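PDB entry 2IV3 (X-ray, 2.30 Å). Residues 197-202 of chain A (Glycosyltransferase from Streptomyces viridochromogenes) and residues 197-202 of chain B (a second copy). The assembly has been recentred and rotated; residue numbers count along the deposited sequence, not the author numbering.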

# COMPACT_ATOMS: atom_id res chain seq x y z
N ALA A 197 7.38 14.58 1.17
CA ALA A 197 6.04 15.00 1.57
C ALA A 197 5.16 14.77 0.36
O ALA A 197 4.93 15.68 -0.46
CB ALA A 197 6.01 16.46 1.97
N TRP A 198 4.67 13.54 0.22
CA TRP A 198 3.82 13.29 -0.95
C TRP A 198 2.34 13.69 -0.78
O TRP A 198 1.62 13.90 -1.75
CB TRP A 198 4.12 11.93 -1.61
CG TRP A 198 5.31 12.10 -2.54
CD1 TRP A 198 5.97 13.28 -2.83
CD2 TRP A 198 5.94 11.09 -3.34
NE1 TRP A 198 6.98 13.05 -3.74
CE2 TRP A 198 6.98 11.72 -4.07
CE3 TRP A 198 5.73 9.71 -3.52
CZ2 TRP A 198 7.81 11.02 -4.97
CZ3 TRP A 198 6.57 9.00 -4.43
CH2 TRP A 198 7.59 9.67 -5.14
N GLU A 199 1.94 13.91 0.48
CA GLU A 199 0.56 14.16 0.84
C GLU A 199 0.44 15.58 1.37
O GLU A 199 0.86 15.86 2.51
CB GLU A 199 0.16 13.13 1.88
CG GLU A 199 0.72 11.75 1.52
CD GLU A 199 0.24 10.66 2.42
OE1 GLU A 199 -0.82 10.84 3.06
OE2 GLU A 199 0.93 9.61 2.49
N PRO A 200 -0.09 16.48 0.53
CA PRO A 200 -0.13 17.93 0.79
C PRO A 200 -0.94 18.32 2.01
O PRO A 200 -0.45 19.10 2.81
CB PRO A 200 -0.78 18.53 -0.47
CG PRO A 200 -0.84 17.46 -1.47
CD PRO A 200 -0.70 16.13 -0.76
N GLU A 201 -2.15 17.79 2.15
CA GLU A 201 -3.08 18.26 3.20
C GLU A 201 -2.62 17.87 4.59
O GLU A 201 -2.81 18.61 5.55
CB GLU A 201 -4.52 17.79 2.96
CG GLU A 201 -5.09 18.07 1.59
CD GLU A 201 -4.81 16.96 0.58
OE1 GLU A 201 -3.96 16.06 0.84
OE2 GLU A 201 -5.46 16.98 -0.50
N TYR A 202 -2.02 16.69 4.69
CA TYR A 202 -1.45 16.22 5.93
C TYR A 202 -0.23 17.03 6.30
O TYR A 202 -0.05 17.44 7.44
CB TYR A 202 -1.06 14.75 5.79
CG TYR A 202 -0.31 14.18 6.95
CD1 TYR A 202 -0.86 14.18 8.23
CD2 TYR A 202 0.95 13.56 6.76
CE1 TYR A 202 -0.15 13.60 9.30
CE2 TYR A 202 1.65 13.01 7.80
CZ TYR A 202 1.10 13.03 9.07
OH TYR A 202 1.80 12.46 10.10
N ALA B 197 -3.30 14.06 -7.68
CA ALA B 197 -1.92 13.98 -8.16
C ALA B 197 -0.97 14.33 -7.02
O ALA B 197 -0.75 15.50 -6.72
CB ALA B 197 -1.69 14.92 -9.35
N TRP B 198 -0.44 13.29 -6.39
CA TRP B 198 0.33 13.40 -5.15
C TRP B 198 1.79 13.08 -5.39
O TRP B 198 2.67 13.40 -4.57
CB TRP B 198 -0.27 12.48 -4.06
CG TRP B 198 -1.51 13.07 -3.43
CD1 TRP B 198 -2.24 14.16 -3.87
CD2 TRP B 198 -2.21 12.58 -2.27
NE1 TRP B 198 -3.33 14.37 -3.05
CE2 TRP B 198 -3.33 13.43 -2.06
CE3 TRP B 198 -1.98 11.51 -1.38
CZ2 TRP B 198 -4.22 13.25 -0.98
CZ3 TRP B 198 -2.87 11.34 -0.30
CH2 TRP B 198 -3.98 12.20 -0.11
N GLU B 199 2.06 12.46 -6.54
CA GLU B 199 3.41 12.08 -6.91
C GLU B 199 3.90 13.02 -8.00
O GLU B 199 3.61 12.83 -9.18
CB GLU B 199 3.42 10.60 -7.32
CG GLU B 199 2.40 9.83 -6.49
CD GLU B 199 2.35 8.34 -6.72
OE1 GLU B 199 3.34 7.76 -7.20
OE2 GLU B 199 1.31 7.75 -6.39
N PRO B 200 4.63 14.07 -7.59
CA PRO B 200 4.95 15.24 -8.44
C PRO B 200 5.76 14.91 -9.69
O PRO B 200 5.40 15.35 -10.79
CB PRO B 200 5.75 16.16 -7.51
CG PRO B 200 5.45 15.72 -6.15
CD PRO B 200 5.23 14.22 -6.25
N GLU B 201 6.83 14.14 -9.51
CA GLU B 201 7.71 13.75 -10.60
C GLU B 201 6.95 13.01 -11.73
O GLU B 201 7.12 13.36 -12.90
CB GLU B 201 8.89 12.96 -10.04
CG GLU B 201 9.71 13.73 -8.95
CD GLU B 201 9.50 13.25 -7.49
OE1 GLU B 201 8.34 12.88 -7.10
OE2 GLU B 201 10.51 13.25 -6.71
N TYR B 202 6.12 12.02 -11.38
CA TYR B 202 5.32 11.26 -12.36
C TYR B 202 4.28 12.13 -13.07
O TYR B 202 4.05 11.97 -14.28
CB TYR B 202 4.63 10.08 -11.66
CG TYR B 202 3.72 9.22 -12.50
CD1 TYR B 202 4.22 8.37 -13.49
CD2 TYR B 202 2.33 9.20 -12.26
CE1 TYR B 202 3.35 7.55 -14.24
CE2 TYR B 202 1.46 8.41 -13.00
CZ TYR B 202 1.96 7.60 -13.99
OH TYR B 202 1.08 6.81 -14.70

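The contact is a reciprocal exchange: each copy lays a tryptophan against the loop and helix start of the other, and the two tryptophans supply most of the buried area. W198(A) and W198(B) each lose 118 Å² to the opposing stretch, out of 380 Å² buried in all. CA of W198(A) and CA of W198(B), 5.5 Å apart, are the closest CA pair.

Both tryptophans adopt the m rotamer, with chi1 at -83° in A and -78° in B, and chi2 near zero (-4° and 12°). In neither does the CA-to-CB bond point at the partner; it runs sideways, and these torsions set the indole alongside the other chain's proline. CD of P200(B) sits over the five-membered ring of W198(A), 3.7 Å from its centroid and 30° off the normal. In the reciprocal contact CD of P200(A) lies 3.9 Å from the centroid of the W198(B) five-membered ring, only 6° off the normal. These are CH-pi contacts, suited to proline because CD, bonded to the ring nitrogen, carries polarised hydrogens. Both prolines have the C-gamma exo pucker and begin a helix; ring closure onto N ties CD closely to the backbone.

The glutamates also reach the tryptophans. E201(A), with chi1 m and chi2 p, folds back so that its end comes nearer than its CB direction suggests: OE1 of E201(A) is 3.4 Å from CZ2 of W198(B), buried without a polar partner. E201(B) bends similarly, though its chi2 of 106° lies between wells. The N-cap residues E199(A) and E199(B) instead keep chi2 t, and OE2 of each is hydrogen-bonded elsewhere in the structure.

No hydrogen bond crosses the contact. The carbonyl O atoms of W198(A) and W198(B) approach to 3.1 Å, but both are acceptors. The rule to read here is shape and ring packing, not polar pairing.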